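Local coordinates for protein induced by osmotic stress (Scheffersomyces stipitis, PDB 5YWN) that binds NADP+ on a Rossmann fold and acts as a reductase of haloketones, probably with NADPH as hydride donor, in the dihydroflavonol-4-reductase subfamily, at residues G39-L42 against K43-G47; E250-E253 against A254-E257; P280-A283 against D284-P287. The protein carries 1 engineered substitution. All coordinates share one frame; numbering follows the deposited sequence.

Contact 1: G39-L42 against K43-G47; sequences GANL and KKLYG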
ATOM      1  N   GLY A  39     -18.013   5.660   5.072  1.00 31.09           N
ATOM      2  CA  GLY A  39     -17.652   5.759   6.449  1.00 28.39           C
ATOM      3  C   GLY A  39     -18.507   4.924   7.364  1.00 27.65           C
ATOM      4  O   GLY A  39     -18.023   4.244   8.209  1.00 26.68           O
ATOM      5  N   ALA A  40     -19.789   4.977   7.131  1.00 26.66           N
ATOM      6  CA  ALA A  40     -20.733   4.258   7.925  1.00 31.78           C
ATOM      7  C   ALA A  40     -20.478   2.772   7.835  1.00 31.42           C
ATOM      8  O   ALA A  40     -20.538   2.135   8.815  1.00 26.86           O
ATOM      9  CB  ALA A  40     -22.151   4.572   7.522  1.00 32.96           C
ATOM     10  N   ASN A  41     -20.153   2.261   6.663  1.00 30.15           N
ATOM     11  CA  ASN A  41     -19.846   0.849   6.562  1.00 33.07           C
ATOM     12  C   ASN A  41     -18.655   0.475   7.392  1.00 31.80           C
ATOM     13  O   ASN A  41     -18.696  -0.482   8.070  1.00 31.60           O
ATOM     14  CB  ASN A  41     -19.622   0.418   5.132  1.00 31.01           C
ATOM     15  CG  ASN A  41     -19.199  -1.030   5.011  1.00 37.76           C
ATOM     16  OD1 ASN A  41     -19.778  -1.894   5.605  1.00 42.53           O
ATOM     17  ND2 ASN A  41     -18.215  -1.283   4.213  1.00 37.16           N
ATOM     18  N   LEU A  42     -17.603   1.270   7.347  1.00 29.93           N
ATOM     19  CA  LEU A  42     -16.410   1.013   8.126  1.00 26.41           C
ATOM     20  C   LEU A  42     -16.667   1.045   9.607  1.00 27.31           C
ATOM     21  O   LEU A  42     -16.159   0.248  10.334  1.00 28.58           O
ATOM     22  CB  LEU A  42     -15.318   1.983   7.756  1.00 26.57           C
ATOM     23  CG  LEU A  42     -14.702   1.871   6.373  1.00 26.23           C
ATOM     24  CD1 LEU A  42     -13.635   2.951   6.195  1.00 25.43           C
ATOM     25  CD2 LEU A  42     -14.152   0.502   6.117  1.00 22.17           C
ATOM     26  N   LYS A  43     -17.497   1.961  10.018  1.00 27.04           N
ATOM     27  CA  LYS A  43     -17.875   2.055  11.391  1.00 31.00           C
ATOM     28  C   LYS A  43     -18.566   0.799  11.885  1.00 30.25           C
ATOM     29  O   LYS A  43     -18.260   0.358  12.935  1.00 31.11           O
ATOM     30  CB  LYS A  43     -18.751   3.260  11.614  1.00 33.58           C
ATOM     31  CG  LYS A  43     -19.196   3.463  13.033  1.00 41.03           C
ATOM     32  CD  LYS A  43     -18.104   4.037  13.885  1.00 36.43           C
ATOM     33  CE  LYS A  43     -18.600   4.325  15.267  1.00 37.32           C
ATOM     34  NZ  LYS A  43     -17.537   4.656  16.209  1.00 35.97           N
ATOM     35  N   LYS A  44     -19.433   0.205  11.092  1.00 28.99           N
ATOM     36  CA  LYS A  44     -20.049  -1.046  11.466  1.00 29.28           C
ATOM     37  C   LYS A  44     -19.055  -2.185  11.611  1.00 28.91           C
ATOM     38  O   LYS A  44     -19.187  -3.003  12.451  1.00 30.05           O
ATOM     39  CB  LYS A  44     -21.129  -1.452  10.476  1.00 36.72           C
ATOM     40  CG  LYS A  44     -22.257  -0.475  10.309  1.00 41.53           C
ATOM     41  CD  LYS A  44     -23.352  -0.982   9.396  1.00 44.03           C
ATOM     42  CE  LYS A  44     -23.102  -0.693   7.922  1.00 46.48           C
ATOM     43  NZ  LYS A  44     -23.285   0.684   7.388  1.00 44.73           N
ATOM     44  N   LEU A  45     -18.108  -2.258  10.707  1.00 31.27           N
ATOM     45  CA  LEU A  45     -17.037  -3.227  10.776  1.00 29.66           C
ATOM     46  C   LEU A  45     -16.054  -3.056  11.917  1.00 27.17           C
ATOM     47  O   LEU A  45     -15.690  -3.989  12.525  1.00 32.56           O
ATOM     48  CB  LEU A  45     -16.314  -3.307   9.443  1.00 28.28           C
ATOM     49  CG  LEU A  45     -17.172  -3.695   8.257  1.00 32.01           C
ATOM     50  CD1 LEU A  45     -16.502  -3.525   6.903  1.00 34.48           C
ATOM     51  CD2 LEU A  45     -17.773  -5.076   8.453  1.00 32.80           C
ATOM     52  N   TYR A  46     -15.628  -1.843  12.173  1.00 29.80           N
ATOM     53  CA  TYR A  46     -14.579  -1.591  13.146  1.00 26.89           C
ATOM     54  C   TYR A  46     -14.953  -1.166  14.574  1.00 29.37           C
ATOM     55  O   TYR A  46     -14.146  -1.200  15.434  1.00 31.32           O
ATOM     56  CB  TYR A  46     -13.525  -0.688  12.536  1.00 29.07           C
ATOM     57  CG  TYR A  46     -12.834  -1.366  11.419  1.00 25.71           C
ATOM     58  CD1 TYR A  46     -11.971  -2.396  11.655  1.00 29.09           C
ATOM     59  CD2 TYR A  46     -13.108  -1.042  10.141  1.00 26.21           C
ATOM     60  CE1 TYR A  46     -11.368  -3.067  10.643  1.00 26.08           C
ATOM     61  CE2 TYR A  46     -12.511  -1.700   9.115  1.00 26.78           C
ATOM     62  CZ  TYR A  46     -11.650  -2.726   9.375  1.00 28.83           C
ATOM     63  OH  TYR A  46     -11.070  -3.367   8.355  1.00 32.99           O
ATOM     64  N   GLY A  47     -16.182  -0.777  14.798  1.00 28.99           N
ATOM     65  CA  GLY A  47     -16.628  -0.485  16.128  1.00 33.57           C
ATOM     66  C   GLY A  47     -16.327   0.875  16.703  1.00 33.64           C
ATOM     67  O   GLY A  47     -16.079   1.821  16.032  1.00 31.99           O
TER
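Ala-40 and Lys-44 meet one turn apart on helix 36-46, the helical part of a Rossmann beta-alpha-beta unit between strands 28-33 and 50-54. The side chain of Lys-44 folds back along the helix. Its CB lies 3.6 Å from Asn-41 O. The next carbon, CG, is 3.5 Å from Ala-40 O, the carbonyl that also receives Lys-44 N. The chain then bends twice, at chi3 (-87°) and at chi4 (-75°). These bends bring CE to 3.9 Å from Asn-41 CA and curl the ammonium back toward the preceding turn. NZ makes a weak hydrogen bond to Ala-40 O at 3.4 Å and lies near Ala-40 CB. Two donors of one lysine thus share one carbonyl. Glu-37 OE2, a turn earlier, adds a long, weak ion pair.

Asn-41 and Leu-45 form the next pair. The amide of Asn-41 slants across the leucine branch, with OD1 and ND2 each 3.9 Å from Leu-45 CD1. ND2 gives its hydrogen bond to Glu-204. On the buried side Leu-42 and Tyr-46 lie side by side and point the same way. Leu-42 also packs on Ala-10 and Gln-16, close to the NADP+-binding Thr-11. The tyrosine OH is hydrogen-bonded to Gln-16 OE1 on helix 13-24. At the C-terminal end Lys-43 NZ bonds to Gly-47 O and to Phe-50 O, spanning the turn after the helix. The apolar approach of the inner pair is Leu-42 CD2 to Tyr-46 CE2, 4.1 Å.

Contact 2: E250-E253 against A254-E257; sequences EKDE and AKGE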
ATOM      1  N   GLU A 250       5.990   4.425  15.354  1.00 25.83           N
ATOM      2  CA  GLU A 250       6.411   4.025  16.683  1.00 25.15           C
ATOM      3  C   GLU A 250       7.875   4.145  17.009  1.00 25.66           C
ATOM      4  O   GLU A 250       8.200   4.499  18.065  1.00 29.97           O
ATOM      5  CB  GLU A 250       5.879   2.652  17.055  1.00 24.90           C
ATOM      6  CG  GLU A 250       4.390   2.545  17.252  1.00 26.34           C
ATOM      7  CD  GLU A 250       3.926   1.235  17.882  1.00 31.01           C
ATOM      8  OE1 GLU A 250       2.899   1.241  18.496  1.00 36.11           O
ATOM      9  OE2 GLU A 250       4.553   0.229  17.754  1.00 27.03           O
ATOM     10  N   LYS A 251       8.743   3.782  16.085  1.00 21.15           N
ATOM     11  CA  LYS A 251      10.176   3.708  16.321  1.00 25.53           C
ATOM     12  C   LYS A 251      10.941   5.005  16.046  1.00 26.15           C
ATOM     13  O   LYS A 251      10.793   5.600  15.038  1.00 24.08           O
ATOM     14  CB  LYS A 251      10.818   2.586  15.506  1.00 23.41           C
ATOM     15  CG  LYS A 251      10.231   1.226  15.716  1.00 30.90           C
ATOM     16  CD  LYS A 251      10.938   0.190  14.896  1.00 29.23           C
ATOM     17  CE  LYS A 251      10.444  -1.218  15.136  1.00 29.62           C
ATOM     18  NZ  LYS A 251      10.750  -1.767  16.456  1.00 28.23           N
ATOM     19  N   ASP A 252      11.819   5.355  16.954  1.00 29.52           N
ATOM     20  CA  ASP A 252      12.636   6.524  16.825  1.00 28.49           C
ATOM     21  C   ASP A 252      13.537   6.410  15.589  1.00 27.97           C
ATOM     22  O   ASP A 252      13.751   7.349  14.932  1.00 24.83           O
ATOM     23  CB  ASP A 252      13.487   6.751  18.059  1.00 33.97           C
ATOM     24  CG  ASP A 252      12.764   7.481  19.186  1.00 39.68           C
ATOM     25  OD1 ASP A 252      11.660   8.010  19.033  1.00 37.26           O
ATOM     26  OD2 ASP A 252      13.350   7.496  20.260  1.00 47.91           O
ATOM     27  N   GLU A 253      13.999   5.213  15.307  1.00 25.12           N
ATOM     28  CA  GLU A 253      14.895   4.883  14.216  1.00 26.65           C
ATOM     29  C   GLU A 253      14.292   5.167  12.842  1.00 23.85           C
ATOM     30  O   GLU A 253      14.979   5.335  11.922  1.00 22.52           O
ATOM     31  CB  GLU A 253      15.259   3.421  14.256  1.00 27.40           C
ATOM     32  CG  GLU A 253      16.057   2.933  15.420  1.00 34.67           C
ATOM     33  CD  GLU A 253      15.244   2.502  16.652  1.00 39.61           C
ATOM     34  OE1 GLU A 253      14.072   2.705  16.757  1.00 32.85           O
ATOM     35  OE2 GLU A 253      15.848   1.970  17.570  1.00 42.60           O
ATOM     36  N   ALA A 254      12.978   5.132  12.772  1.00 25.00           N
ATOM     37  CA  ALA A 254      12.214   5.362  11.564  1.00 22.03           C
ATOM     38  C   ALA A 254      12.085   6.808  11.104  1.00 23.03           C
ATOM     39  O   ALA A 254      11.732   7.046  10.008  1.00 23.89           O
ATOM     40  CB  ALA A 254      10.868   4.713  11.641  1.00 25.15           C
ATOM     41  N   LYS A 255      12.406   7.741  11.965  1.00 23.28           N
ATOM     42  CA  LYS A 255      12.254   9.118  11.619  1.00 22.78           C
ATOM     43  C   LYS A 255      13.169   9.490  10.465  1.00 21.98           C
ATOM     44  O   LYS A 255      14.314   9.261  10.495  1.00 19.69           O
ATOM     45  CB  LYS A 255      12.535   9.999  12.814  1.00 28.58           C
ATOM     46  CG  LYS A 255      11.508   9.969  13.933  1.00 29.16           C
ATOM     47  CD  LYS A 255      12.162  10.131  15.269  1.00 32.46           C
ATOM     48  CE  LYS A 255      12.108  11.522  15.791  1.00 41.61           C
ATOM     49  NZ  LYS A 255      12.996  11.801  16.955  1.00 46.56           N
ATOM     50  N   GLY A 256      12.581  10.077   9.463  1.00 22.81           N
ATOM     51  CA  GLY A 256      13.303  10.513   8.298  1.00 22.51           C
ATOM     52  C   GLY A 256      13.785   9.414   7.379  1.00 20.71           C
ATOM     53  O   GLY A 256      14.612   9.641   6.588  1.00 22.15           O
ATOM     54  N   GLU A 257      13.219   8.238   7.521  1.00 21.51           N
ATOM     55  CA  GLU A 257      13.545   7.093   6.708  1.00 21.00           C
ATOM     56  C   GLU A 257      12.513   6.737   5.640  1.00 22.22           C
ATOM     57  O   GLU A 257      11.369   6.940   5.808  1.00 21.46           O
ATOM     58  CB  GLU A 257      13.834   5.849   7.569  1.00 21.65           C
ATOM     59  CG  GLU A 257      14.687   6.039   8.789  1.00 25.62           C
ATOM     60  CD  GLU A 257      16.152   5.847   8.542  1.00 26.33           C
ATOM     61  OE1 GLU A 257      16.528   5.680   7.417  1.00 30.45           O
ATOM     62  OE2 GLU A 257      16.932   5.887   9.481  1.00 25.85           O
TER
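Ala-254 N and Lys-255 N turn back on Lys-251 O and Asp-252 O in two successive 3-10-like hydrogen bonds, and a type II beta turn follows from Ala-254 to Glu-257. The first bond, Ala-254 N to Lys-251 O, is 3.2 Å long. Both donors stand well above the plane of the carbonyl they use. Glu-257 N closes the beta turn on Ala-254 O, with Gly-256 at its third position at positive phi (72°).

The methyl of Ala-254 is buried. Its CB rests 3.5 Å from Lys-251 O and also packs on Arg-119, whose NH2 is hydrogen-bonded to that same carbonyl. Lys-255 lays its aliphatic part against the Asp-252 backbone, with CD 3.2 Å from Asp-252 O. A bend at chi3 (98°) then carries NZ on to 4.5 Å from Asp-252 OD1. The charges are opposite, but this is beyond a salt bridge. Glu-257 CG comes to 3.2 Å from Glu-253 O. Its OE2 is just as near that oxygen, yet both are acceptors and no bond joins them. Its other oxygen, OE1, makes a long, weak ion pair with Lys-306.

Gly-256 bonds through its backbone to Leu-187, and Glu-257 to Thr-189, both on strand 186-192. The arrangement is an alpha-to-beta connection of the Rossmann fold: it takes the chain from helix 238-250 into strand 258-261, one edge of the seven-stranded parallel sheet.

Contact 3: P280-A283 against D284-P287; sequences PQLA and DKLP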
ATOM      1  N   PRO A 280      -6.099 -28.796  -3.341  1.00 26.06           N
ATOM      2  CA  PRO A 280      -6.049 -29.901  -4.275  1.00 26.51           C
ATOM      3  C   PRO A 280      -7.393 -30.282  -4.889  1.00 27.48           C
ATOM      4  O   PRO A 280      -7.393 -30.899  -5.880  1.00 29.35           O
ATOM      5  CB  PRO A 280      -5.418 -31.021  -3.476  1.00 26.47           C
ATOM      6  CG  PRO A 280      -5.695 -30.711  -2.091  1.00 26.22           C
ATOM      7  CD  PRO A 280      -5.812 -29.240  -1.978  1.00 24.22           C
ATOM      8  N   GLN A 281      -8.484 -29.851  -4.303  1.00 26.32           N
ATOM      9  CA  GLN A 281      -9.768 -29.917  -4.912  1.00 27.99           C
ATOM     10  C   GLN A 281      -9.880 -29.052  -6.135  1.00 27.68           C
ATOM     11  O   GLN A 281     -10.708 -29.263  -6.898  1.00 27.48           O
ATOM     12  CB  GLN A 281     -10.905 -29.650  -3.941  1.00 29.14           C
ATOM     13  CG  GLN A 281     -11.136 -28.216  -3.536  1.00 29.79           C
ATOM     14  CD  GLN A 281     -10.160 -27.748  -2.503  1.00 27.98           C
ATOM     15  OE1 GLN A 281      -9.113 -28.268  -2.392  1.00 28.69           O
ATOM     16  NE2 GLN A 281     -10.513 -26.746  -1.783  1.00 30.81           N
ATOM     17  N   LEU A 282      -9.031 -28.064  -6.276  1.00 30.01           N
ATOM     18  CA  LEU A 282      -9.028 -27.197  -7.446  1.00 30.02           C
ATOM     19  C   LEU A 282      -8.102 -27.642  -8.581  1.00 30.09           C
ATOM     20  O   LEU A 282      -8.051 -27.039  -9.630  1.00 29.99           O
ATOM     21  CB  LEU A 282      -8.696 -25.777  -7.054  1.00 30.88           C
ATOM     22  CG  LEU A 282      -9.450 -25.089  -5.945  1.00 32.68           C
ATOM     23  CD1 LEU A 282      -8.890 -23.727  -5.654  1.00 28.12           C
ATOM     24  CD2 LEU A 282     -10.926 -25.039  -6.202  1.00 29.53           C
ATOM     25  N   ALA A 283      -7.379 -28.714  -8.338  1.00 30.42           N
ATOM     26  CA  ALA A 283      -6.335 -29.143  -9.221  1.00 29.14           C
ATOM     27  C   ALA A 283      -6.854 -29.453 -10.589  1.00 35.37           C
ATOM     28  O   ALA A 283      -6.260 -29.096 -11.556  1.00 32.46           O
ATOM     29  CB  ALA A 283      -5.668 -30.358  -8.668  1.00 31.61           C
ATOM     30  N   ASP A 284      -7.981 -30.118 -10.634  1.00 32.58           N
ATOM     31  CA  ASP A 284      -8.600 -30.490 -11.878  1.00 34.66           C
ATOM     32  C   ASP A 284      -9.250 -29.349 -12.628  1.00 33.80           C
ATOM     33  O   ASP A 284      -9.615 -29.498 -13.735  1.00 34.90           O
ATOM     34  CB  ASP A 284      -9.522 -31.707 -11.768  1.00 33.89           C
ATOM     35  CG  ASP A 284     -10.644 -31.530 -10.800  1.00 38.15           C
ATOM     36  OD1 ASP A 284     -10.890 -30.444 -10.333  1.00 37.07           O
ATOM     37  OD2 ASP A 284     -11.293 -32.518 -10.492  1.00 40.77           O
ATOM     38  N   LYS A 285      -9.401 -28.242 -11.967  1.00 29.27           N
ATOM     39  CA  LYS A 285      -9.981 -27.071 -12.529  1.00 33.15           C
ATOM     40  C   LYS A 285      -8.986 -25.977 -12.886  1.00 34.36           C
ATOM     41  O   LYS A 285      -9.390 -24.905 -13.185  1.00 35.50           O
ATOM     42  CB  LYS A 285     -11.034 -26.514 -11.590  1.00 35.56           C
ATOM     43  CG  LYS A 285     -12.171 -27.464 -11.318  1.00 39.35           C
ATOM     44  CD  LYS A 285     -12.694 -27.270  -9.921  1.00 40.32           C
ATOM     45  CE  LYS A 285     -12.809 -28.589  -9.203  1.00 40.75           C
ATOM     46  NZ  LYS A 285     -13.427 -28.358  -7.902  1.00 45.20           N
ATOM     47  N   LEU A 286      -7.701 -26.270 -12.846  1.00 29.29           N
ATOM     48  CA  LEU A 286      -6.680 -25.314 -13.063  1.00 29.86           C
ATOM     49  C   LEU A 286      -5.596 -25.835 -13.961  1.00 29.66           C
ATOM     50  O   LEU A 286      -5.383 -26.999 -14.062  1.00 28.35           O
ATOM     51  CB  LEU A 286      -6.046 -24.895 -11.759  1.00 28.96           C
ATOM     52  CG  LEU A 286      -6.815 -24.252 -10.623  1.00 26.97           C
ATOM     53  CD1 LEU A 286      -5.941 -24.022  -9.435  1.00 24.08           C
ATOM     54  CD2 LEU A 286      -7.471 -22.990 -11.038  1.00 31.81           C
ATOM     55  N   PRO A 287      -4.851 -24.949 -14.588  1.00 30.28           N
ATOM     56  CA  PRO A 287      -3.699 -25.397 -15.376  1.00 30.70           C
ATOM     57  C   PRO A 287      -2.553 -25.902 -14.515  1.00 28.50           C
ATOM     58  O   PRO A 287      -2.498 -25.590 -13.380  1.00 24.91           O
ATOM     59  CB  PRO A 287      -3.284 -24.164 -16.149  1.00 26.24           C
ATOM     60  CG  PRO A 287      -4.098 -23.061 -15.638  1.00 29.34           C
ATOM     61  CD  PRO A 287      -4.907 -23.498 -14.501  1.00 26.37           C
TER
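A short 3-10 turn in the connection after helix 268-278 brings Lys-285 and Leu-286 back onto Gln-281, Leu-282 and Ala-283. Lys-285 N bonds to Leu-282 O at 3.0 Å, standing above the plane of that carbonyl. Leu-286 N reaches Ala-283 O in a weak bond of 3.4 Å. The same Ala-283 oxygen accepts Arg-276 NH1, so helix 268-278 also grips the turn.

Lys-285 makes a second link through its side chain. Its first torsion (-61°) sets CG beside the backbone N, and bends at chi2 and chi3 lead the chain back over the turn. CE comes within 3.2 Å of Gln-281 O, and NZ is hydrogen-bonded to that oxygen at 3.0 Å. The ammonium is tilted 35° from the carbonyl plane. Asp-284 OD1 lies 3.6 Å from the same Gln-281 O; both are acceptors, so no bond joins them.

Leu-286 is the buried side chain that touches the first half of the turn. Its CG sits 3.2 Å from Leu-282 O, and its CD1 branch touches Leu-282 CB at 4.0 Å. An alanine here has no CD1 to meet Leu-282 CB, and a gap would probably open between the turn and helix 268-278.

The turn lies at the surface, far from the cofactor. Leu-286 touches Val-275 and Arg-276 of helix 268-278. Leu-282 packs on Leu-220 and Pro-287 on Leu-222, both in a loop, while Pro-287 also touches Leu-272 of the helix.

The three contacts follow one another along the chain and none touches another. Contact 1 lies on helix 36-46, early in the Rossmann fold and near the NADP+ site. Contact 2 comes late in that fold, between helix 238-250 and strand 258-261. The two flank opposite ends of the seven-stranded parallel sheet, whose outermost strands are 50-54 and 258-261. The centres of contacts 1 and 2 are about 30 Å apart. Contact 3 comes after helix 268-278, its centre about 37 Å from that of contact 1 and about 46 Å from that of contact 2. Contacts 2 and 3 lie on opposite sides of the chain's centre. Both are in surface connections away from the annotated sites.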